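Local coordinates for putative esterase (Sulfolobus solfataricus P2, PDB 2RAU), which binds calcium and is probably a lipase or esterase of the alpha/beta-hydrolase superfamily, hydrolysing ester bonds, at residues R82-F94 and Y333-L347. Residues are numbered along the deposited sequence; the frame is centred on the assembly and turned at random.
Sequences RKSIVLYLARNGF and YTGENSEKDVNSVVL
Tyr88 fits as a knob among Glu339, Asn343, Ser344 and Leu347; its CB points toward helix 338-353, and CG anti to the backbone N (chi1 -174°) sets the ring among these four. CG and CD2 lie against Asn343 CB, a CH-pi contact over one face with Asn343 CB 3.9 Å from the centroid of the Tyr88 ring; Asn92 ND2, bonded to Tyr88 O, covers the opposite face. CE1 meets Glu339 OE2 edge-on, CE2 touches Asn343 O and, at 3.9 Å, Leu347 CD2, and CZ lies 3.9 Å from Ser344 N. At the tip, OH rests on Ser344 CB and shares a water with Glu339 OE2. Replacing Tyr88 by an alanine is likely to leave a gap between Asn343 and Asn92 and that water without its phenolic partner. Asn343 ND2 also donates to Arg82 O (3.1 Å) from above the carbonyl plane, and its OD1 lies 3.4 Å from Ile85 CD1. Leu347 CD1 packs on Leu89 CD2 and Phe94 CE1. Lys83 runs extended past Gly335 to a salt bridge with Asp264 of helix 262-270. The axes of 85-91 and 338-347 cross at -51°, 9.9 Å apart at closest approach; helix 85-91 packs through Val86 on Val43 and Ile55 of central-sheet strands 37-45 and 52-56, the C-terminal helix beside it.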
ATOM      1  N   ARG A  82      11.704  -8.100  -9.750  1.00 30.28           N
ATOM      2  CA  ARG A  82      10.687  -8.649 -10.620  1.00 32.40           C
ATOM      3  C   ARG A  82       9.328  -8.717  -9.928  1.00 31.35           C
ATOM      4  O   ARG A  82       8.293  -8.616 -10.590  1.00 34.41           O
ATOM      5  CB  ARG A  82      11.100 -10.030 -11.102  1.00 29.75           C
ATOM      6  CG  ARG A  82      12.288  -9.962 -12.078  1.00 33.38           C
ATOM      7  CD  ARG A  82      12.865 -11.327 -12.408  1.00 34.37           C
ATOM      8  NE  ARG A  82      13.326 -11.940 -11.180  1.00 45.13           N
ATOM      9  CZ  ARG A  82      13.731 -13.208 -11.070  1.00 60.86           C
ATOM     10  NH1 ARG A  82      13.764 -13.997 -12.137  1.00 68.59           N
ATOM     11  NH2 ARG A  82      14.116 -13.701  -9.890  1.00 47.80           N
ATOM     12  N   LYS A  83       9.353  -8.821  -8.607  1.00 29.93           N
ATOM     13  CA  LYS A  83       8.156  -9.023  -7.798  1.00 29.42           C
ATOM     14  C   LYS A  83       7.710  -7.758  -7.072  1.00 31.51           C
ATOM     15  O   LYS A  83       6.808  -7.823  -6.231  1.00 32.64           O
ATOM     16  CB  LYS A  83       8.414 -10.100  -6.717  1.00 30.88           C
ATOM     17  CG  LYS A  83       8.813 -11.450  -7.205  1.00 30.43           C
ATOM     18  CD  LYS A  83       9.012 -12.381  -6.002  1.00 28.76           C
ATOM     19  CE  LYS A  83       9.558 -13.700  -6.345  1.00 35.05           C
ATOM     20  NZ  LYS A  83       9.747 -14.482  -5.095  1.00 36.20           N
ATOM     21  N   SER A  84       8.312  -6.605  -7.404  1.00 30.08           N
ATOM     22  CA  SER A  84       8.048  -5.360  -6.694  1.00 30.15           C
ATOM     23  C   SER A  84       7.844  -4.229  -7.687  1.00 27.22           C
ATOM     24  O   SER A  84       8.751  -3.888  -8.414  1.00 28.05           O
ATOM     25  CB  SER A  84       9.203  -5.062  -5.743  1.00 35.10           C
ATOM     26  OG  SER A  84       9.120  -3.740  -5.290  1.00 34.12           O
ATOM     27  N   ILE A  85       6.631  -3.675  -7.731  1.00 26.38           N
ATOM     28  CA  ILE A  85       6.323  -2.596  -8.690  1.00 26.32           C
ATOM     29  C   ILE A  85       7.311  -1.433  -8.535  1.00 26.64           C
ATOM     30  O   ILE A  85       7.741  -0.855  -9.537  1.00 26.45           O
ATOM     31  CB  ILE A  85       4.820  -2.155  -8.628  1.00 26.76           C
ATOM     32  CG1 ILE A  85       4.430  -1.267  -9.817  1.00 32.16           C
ATOM     33  CG2 ILE A  85       4.432  -1.476  -7.327  1.00 25.25           C
ATOM     34  CD1 ILE A  85       4.798  -1.776 -11.139  1.00 26.41           C
ATOM     35  N   VAL A  86       7.666  -1.077  -7.297  1.00 26.64           N
ATOM     36  CA  VAL A  86       8.563   0.044  -7.039  1.00 26.43           C
ATOM     37  C   VAL A  86       9.929  -0.205  -7.654  1.00 27.44           C
ATOM     38  O   VAL A  86      10.431   0.605  -8.440  1.00 24.63           O
ATOM     39  CB  VAL A  86       8.665   0.381  -5.508  1.00 26.88           C
ATOM     40  CG1 VAL A  86       9.852   1.339  -5.224  1.00 25.33           C
ATOM     41  CG2 VAL A  86       7.359   0.950  -4.977  1.00 27.75           C
ATOM     42  N   LEU A  87      10.520  -1.342  -7.322  1.00 26.81           N
ATOM     43  CA  LEU A  87      11.850  -1.718  -7.818  1.00 26.42           C
ATOM     44  C   LEU A  87      11.889  -1.959  -9.341  1.00 25.84           C
ATOM     45  O   LEU A  87      12.818  -1.568 -10.026  1.00 26.57           O
ATOM     46  CB  LEU A  87      12.370  -2.907  -7.036  1.00 27.91           C
ATOM     47  CG  LEU A  87      12.464  -2.783  -5.487  1.00 25.29           C
ATOM     48  CD1 LEU A  87      13.122  -4.026  -4.906  1.00 25.99           C
ATOM     49  CD2 LEU A  87      13.232  -1.551  -4.973  1.00 25.35           C
ATOM     50  N   TYR A  88      10.852  -2.589  -9.855  1.00 26.56           N
ATOM     51  CA  TYR A  88      10.696  -2.855 -11.280  1.00 25.49           C
ATOM     52  C   TYR A  88      10.637  -1.573 -12.093  1.00 24.96           C
ATOM     53  O   TYR A  88      11.328  -1.436 -13.109  1.00 25.34           O
ATOM     54  CB  TYR A  88       9.395  -3.661 -11.512  1.00 25.97           C
ATOM     55  CG  TYR A  88       9.235  -4.091 -12.957  1.00 25.48           C
ATOM     56  CD1 TYR A  88       9.833  -5.270 -13.418  1.00 25.55           C
ATOM     57  CD2 TYR A  88       8.518  -3.322 -13.875  1.00 24.30           C
ATOM     58  CE1 TYR A  88       9.689  -5.671 -14.733  1.00 27.30           C
ATOM     59  CE2 TYR A  88       8.372  -3.750 -15.183  1.00 21.91           C
ATOM     60  CZ  TYR A  88       8.960  -4.905 -15.595  1.00 26.74           C
ATOM     61  OH  TYR A  88       8.818  -5.341 -16.880  1.00 25.83           O
ATOM     62  N   LEU A  89       9.794  -0.644 -11.668  1.00 26.46           N
ATOM     63  CA  LEU A  89       9.727   0.639 -12.379  1.00 26.67           C
ATOM     64  C   LEU A  89      11.031   1.422 -12.247  1.00 24.64           C
ATOM     65  O   LEU A  89      11.452   2.040 -13.206  1.00 24.92           O
ATOM     66  CB  LEU A  89       8.497   1.454 -11.979  1.00 26.92           C
ATOM     67  CG  LEU A  89       7.135   0.888 -12.320  1.00 23.03           C
ATOM     68  CD1 LEU A  89       6.098   1.858 -11.756  1.00 25.86           C
ATOM     69  CD2 LEU A  89       7.001   0.663 -13.842  1.00 23.59           C
ATOM     70  N   ALA A  90      11.671   1.390 -11.077  1.00 23.98           N
ATOM     71  CA  ALA A  90      12.967   2.067 -10.920  1.00 24.58           C
ATOM     72  C   ALA A  90      14.036   1.434 -11.828  1.00 25.34           C
ATOM     73  O   ALA A  90      14.826   2.147 -12.451  1.00 23.56           O
ATOM     74  CB  ALA A  90      13.400   2.082  -9.458  1.00 23.94           C
ATOM     75  N   ARG A  91      14.070   0.095 -11.927  1.00 26.09           N
ATOM     76  CA  ARG A  91      15.025  -0.578 -12.815  1.00 27.03           C
ATOM     77  C   ARG A  91      14.813  -0.216 -14.256  1.00 26.13           C
ATOM     78  O   ARG A  91      15.733  -0.224 -15.043  1.00 24.83           O
ATOM     79  CB  ARG A  91      14.911  -2.123 -12.697  1.00 27.92           C
ATOM     80  CG  ARG A  91      15.647  -2.690 -11.517  1.00 37.17           C
ATOM     81  CD  ARG A  91      17.201  -2.588 -11.631  1.00 43.29           C
ATOM     82  NE  ARG A  91      17.719  -3.435 -12.679  1.00 45.60           N
ATOM     83  CZ  ARG A  91      17.877  -4.756 -12.583  1.00 49.64           C
ATOM     84  NH1 ARG A  91      17.589  -5.409 -11.465  1.00 56.72           N
ATOM     85  NH2 ARG A  91      18.337  -5.428 -13.620  1.00 53.07           N
ATOM     86  N   ASN A  92      13.577   0.118 -14.590  1.00 27.21           N
ATOM     87  CA  ASN A  92      13.195   0.498 -15.939  1.00 25.16           C
ATOM     88  C   ASN A  92      13.183   2.017 -16.203  1.00 27.04           C
ATOM     89  O   ASN A  92      12.638   2.480 -17.208  1.00 28.85           O
ATOM     90  CB  ASN A  92      11.875  -0.210 -16.252  1.00 27.13           C
ATOM     91  CG  ASN A  92      12.106  -1.700 -16.539  1.00 28.45           C
ATOM     92  OD1 ASN A  92      12.555  -2.014 -17.613  1.00 29.44           O
ATOM     93  ND2 ASN A  92      11.865  -2.591 -15.570  1.00 22.84           N
ATOM     94  N   GLY A  93      13.841   2.763 -15.318  1.00 24.42           N
ATOM     95  CA  GLY A  93      14.224   4.145 -15.552  1.00 24.22           C
ATOM     96  C   GLY A  93      13.434   5.244 -14.884  1.00 26.02           C
ATOM     97  O   GLY A  93      13.756   6.413 -15.058  1.00 24.25           O
ATOM     98  N   PHE A  94      12.415   4.884 -14.111  1.00 24.95           N
ATOM     99  CA  PHE A  94      11.571   5.854 -13.439  1.00 22.66           C
ATOM    100  C   PHE A  94      12.095   6.247 -12.064  1.00 24.38           C
ATOM    101  O   PHE A  94      12.735   5.449 -11.365  1.00 26.27           O
ATOM    102  CB  PHE A  94      10.137   5.350 -13.304  1.00 23.77           C
ATOM    103  CG  PHE A  94       9.356   5.378 -14.582  1.00 25.65           C
ATOM    104  CD1 PHE A  94       9.418   4.312 -15.473  1.00 27.55           C
ATOM    105  CD2 PHE A  94       8.563   6.470 -14.901  1.00 28.04           C
ATOM    106  CE1 PHE A  94       8.724   4.360 -16.654  1.00 29.88           C
ATOM    107  CE2 PHE A  94       7.858   6.521 -16.070  1.00 30.70           C
ATOM    108  CZ  PHE A  94       7.921   5.477 -16.952  1.00 25.19           C
ATOM    109  N   TYR A 333       0.633  -7.778  -5.998  1.00 23.46           N
ATOM    110  CA  TYR A 333       1.805  -7.080  -5.463  1.00 25.31           C
ATOM    111  C   TYR A 333       3.093  -7.883  -5.336  1.00 26.37           C
ATOM    112  O   TYR A 333       4.128  -7.336  -5.039  1.00 27.68           O
ATOM    113  CB  TYR A 333       1.450  -6.511  -4.073  1.00 25.37           C
ATOM    114  CG  TYR A 333       0.098  -5.866  -4.037  1.00 23.87           C
ATOM    115  CD1 TYR A 333      -0.210  -4.822  -4.890  1.00 31.55           C
ATOM    116  CD2 TYR A 333      -0.862  -6.275  -3.136  1.00 29.03           C
ATOM    117  CE1 TYR A 333      -1.488  -4.255  -4.903  1.00 27.09           C
ATOM    118  CE2 TYR A 333      -2.120  -5.721  -3.132  1.00 22.39           C
ATOM    119  CZ  TYR A 333      -2.424  -4.710  -4.020  1.00 25.08           C
ATOM    120  OH  TYR A 333      -3.680  -4.156  -4.014  1.00 27.42           O
ATOM    121  N   THR A 334       3.038  -9.194  -5.556  1.00 25.88           N
ATOM    122  CA  THR A 334       4.188 -10.052  -5.351  1.00 26.19           C
ATOM    123  C   THR A 334       4.045 -11.356  -6.147  1.00 25.15           C
ATOM    124  O   THR A 334       2.993 -11.596  -6.789  1.00 24.40           O
ATOM    125  CB  THR A 334       4.408 -10.397  -3.843  1.00 28.29           C
ATOM    126  OG1 THR A 334       5.695 -11.008  -3.692  1.00 26.51           O
ATOM    127  CG2 THR A 334       3.259 -11.335  -3.302  1.00 28.32           C
ATOM    128  N   GLY A 335       5.130 -12.145  -6.185  1.00 25.02           N
ATOM    129  CA  GLY A 335       5.153 -13.425  -6.858  1.00 25.43           C
ATOM    130  C   GLY A 335       5.726 -13.329  -8.239  1.00 25.47           C
ATOM    131  O   GLY A 335       5.579 -12.315  -8.896  1.00 24.72           O
ATOM    132  N   GLU A 336       6.383 -14.389  -8.694  1.00 27.62           N
ATOM    133  CA  GLU A 336       7.075 -14.333  -9.985  1.00 29.44           C
ATOM    134  C   GLU A 336       6.182 -14.052 -11.197  1.00 27.64           C
ATOM    135  O   GLU A 336       6.640 -13.457 -12.173  1.00 28.00           O
ATOM    136  CB  GLU A 336       7.909 -15.589 -10.192  1.00 27.99           C
ATOM    137  CG  GLU A 336       7.106 -16.848 -10.271  1.00 32.79           C
ATOM    138  CD  GLU A 336       7.956 -18.076 -10.653  1.00 39.68           C
ATOM    139  OE1 GLU A 336       9.187 -17.928 -10.834  1.00 49.17           O
ATOM    140  OE2 GLU A 336       7.364 -19.167 -10.784  1.00 47.98           O
ATOM    141  N   ASN A 337       4.907 -14.416 -11.121  1.00 26.48           N
ATOM    142  CA  ASN A 337       3.974 -14.169 -12.254  1.00 27.25           C
ATOM    143  C   ASN A 337       3.433 -12.731 -12.332  1.00 26.79           C
ATOM    144  O   ASN A 337       2.905 -12.302 -13.359  1.00 24.99           O
ATOM    145  CB  ASN A 337       2.836 -15.189 -12.204  1.00 26.82           C
ATOM    146  CG  ASN A 337       3.336 -16.608 -12.233  1.00 26.50           C
ATOM    147  OD1 ASN A 337       3.126 -17.428 -11.292  1.00 28.29           O
ATOM    148  ND2 ASN A 337       4.005 -16.928 -13.294  1.00 19.52           N
ATOM    149  N   SER A 338       3.595 -11.979 -11.254  1.00 26.22           N
ATOM    150  CA  SER A 338       3.171 -10.581 -11.202  1.00 26.19           C
ATOM    151  C   SER A 338       4.020  -9.699 -12.153  1.00 29.04           C
ATOM    152  O   SER A 338       3.561  -8.666 -12.603  1.00 25.13           O
ATOM    153  CB  SER A 338       3.224 -10.047  -9.769  1.00 25.32           C
ATOM    154  OG  SER A 338       4.550  -9.801  -9.310  1.00 25.70           O
ATOM    155  N   GLU A 339       5.255 -10.111 -12.441  1.00 27.45           N
ATOM    156  CA  GLU A 339       6.085  -9.427 -13.384  1.00 26.87           C
ATOM    157  C   GLU A 339       5.389  -9.361 -14.723  1.00 25.51           C
ATOM    158  O   GLU A 339       5.231  -8.269 -15.268  1.00 28.59           O
ATOM    159  CB  GLU A 339       7.458 -10.083 -13.533  1.00 28.64           C
ATOM    160  CG  GLU A 339       8.401  -9.254 -14.419  1.00 27.37           C
ATOM    161  CD  GLU A 339       9.755  -9.902 -14.709  1.00 29.55           C
ATOM    162  OE1 GLU A 339      10.035 -11.044 -14.255  1.00 31.44           O
ATOM    163  OE2 GLU A 339      10.542  -9.257 -15.429  1.00 33.92           O
ATOM    164  N   LYS A 340       4.975 -10.510 -15.252  1.00 25.03           N
ATOM    165  CA  LYS A 340       4.294 -10.581 -16.534  1.00 26.77           C
ATOM    166  C   LYS A 340       2.918  -9.933 -16.522  1.00 24.88           C
ATOM    167  O   LYS A 340       2.572  -9.215 -17.447  1.00 27.78           O
ATOM    168  CB  LYS A 340       4.126 -12.055 -16.974  1.00 29.38           C
ATOM    169  CG  LYS A 340       3.179 -12.273 -18.162  1.00 32.31           C
ATOM    170  CD  LYS A 340       3.130 -13.760 -18.616  1.00 32.46           C
ATOM    171  CE  LYS A 340       2.451 -14.755 -17.575  1.00 48.62           C
ATOM    172  NZ  LYS A 340       0.936 -14.911 -17.581  1.00 50.32           N
ATOM    173  N   ASP A 341       2.131 -10.225 -15.493  1.00 24.29           N
ATOM    174  CA  ASP A 341       0.714  -9.878 -15.481  1.00 26.85           C
ATOM    175  C   ASP A 341       0.406  -8.485 -14.990  1.00 25.41           C
ATOM    176  O   ASP A 341      -0.651  -7.961 -15.337  1.00 24.23           O
ATOM    177  CB  ASP A 341      -0.077 -10.838 -14.592  1.00 30.67           C
ATOM    178  CG  ASP A 341       0.008 -12.305 -15.059  1.00 29.92           C
ATOM    179  OD1 ASP A 341       0.162 -12.545 -16.269  1.00 28.15           O
ATOM    180  OD2 ASP A 341      -0.089 -13.215 -14.219  1.00 28.15           O
ATOM    181  N   VAL A 342       1.274  -7.930 -14.141  1.00 24.02           N
ATOM    182  CA  VAL A 342       1.063  -6.575 -13.576  1.00 25.22           C
ATOM    183  C   VAL A 342       2.188  -5.596 -13.925  1.00 24.28           C
ATOM    184  O   VAL A 342       1.988  -4.609 -14.601  1.00 23.85           O
ATOM    185  CB  VAL A 342       0.827  -6.619 -12.043  1.00 22.81           C
ATOM    186  CG1 VAL A 342       0.601  -5.214 -11.457  1.00 19.97           C
ATOM    187  CG2 VAL A 342      -0.332  -7.559 -11.685  1.00 26.10           C
ATOM    188  N   ASN A 343       3.398  -5.905 -13.490  1.00 25.40           N
ATOM    189  CA  ASN A 343       4.484  -4.928 -13.531  1.00 25.90           C
ATOM    190  C   ASN A 343       4.896  -4.491 -14.923  1.00 25.66           C
ATOM    191  O   ASN A 343       4.962  -3.268 -15.180  1.00 24.95           O
ATOM    192  CB  ASN A 343       5.679  -5.398 -12.647  1.00 24.70           C
ATOM    193  CG  ASN A 343       5.299  -5.601 -11.193  1.00 26.39           C
ATOM    194  OD1 ASN A 343       4.284  -5.073 -10.725  1.00 26.42           O
ATOM    195  ND2 ASN A 343       6.087  -6.405 -10.483  1.00 26.31           N
ATOM    196  N   SER A 344       5.121  -5.453 -15.834  1.00 25.11           N
ATOM    197  CA  SER A 344       5.415  -5.145 -17.232  1.00 26.67           C
ATOM    198  C   SER A 344       4.252  -4.461 -17.934  1.00 25.26           C
ATOM    199  O   SER A 344       4.474  -3.694 -18.846  1.00 24.33           O
ATOM    200  CB  SER A 344       5.791  -6.404 -17.993  1.00 26.14           C
ATOM    201  OG  SER A 344       4.699  -7.334 -18.016  1.00 33.04           O
ATOM    202  N   VAL A 345       3.018  -4.731 -17.511  1.00 25.93           N
ATOM    203  CA  VAL A 345       1.841  -4.123 -18.143  1.00 26.82           C
ATOM    204  C   VAL A 345       1.733  -2.658 -17.716  1.00 24.65           C
ATOM    205  O   VAL A 345       1.435  -1.783 -18.532  1.00 24.59           O
ATOM    206  CB  VAL A 345       0.523  -4.909 -17.801  1.00 25.66           C
ATOM    207  CG1 VAL A 345      -0.704  -4.217 -18.455  1.00 28.00           C
ATOM    208  CG2 VAL A 345       0.664  -6.362 -18.223  1.00 24.35           C
ATOM    209  N   VAL A 346       2.002  -2.366 -16.436  1.00 23.75           N
ATOM    210  CA  VAL A 346       2.061  -0.979 -15.986  1.00 23.51           C
ATOM    211  C   VAL A 346       3.175  -0.195 -16.748  1.00 25.46           C
ATOM    212  O   VAL A 346       2.943   0.913 -17.255  1.00 27.05           O
ATOM    213  CB  VAL A 346       2.289  -0.864 -14.455  1.00 21.61           C
ATOM    214  CG1 VAL A 346       2.583   0.626 -14.084  1.00 23.61           C
ATOM    215  CG2 VAL A 346       1.106  -1.416 -13.651  1.00 27.64           C
ATOM    216  N   LEU A 347       4.356  -0.787 -16.892  1.00 24.69           N
ATOM    217  CA  LEU A 347       5.446  -0.149 -17.633  1.00 24.86           C
ATOM    218  C   LEU A 347       5.034   0.151 -19.072  1.00 24.46           C
ATOM    219  O   LEU A 347       5.309   1.212 -19.578  1.00 25.73           O
ATOM    220  CB  LEU A 347       6.687  -1.046 -17.651  1.00 24.08           C
ATOM    221  CG  LEU A 347       7.994  -0.496 -18.255  1.00 25.67           C
ATOM    222  CD1 LEU A 347       8.465   0.689 -17.444  1.00 26.47           C
ATOM    223  CD2 LEU A 347       9.100  -1.594 -18.373  1.00 24.03           C
TER
HETATM  224  O   HOH W   1       4.326  -4.871  -6.376  1.00 20.26           O
HETATM  225  O   HOH W   2       9.511  -7.816 -17.493  1.00 35.50           O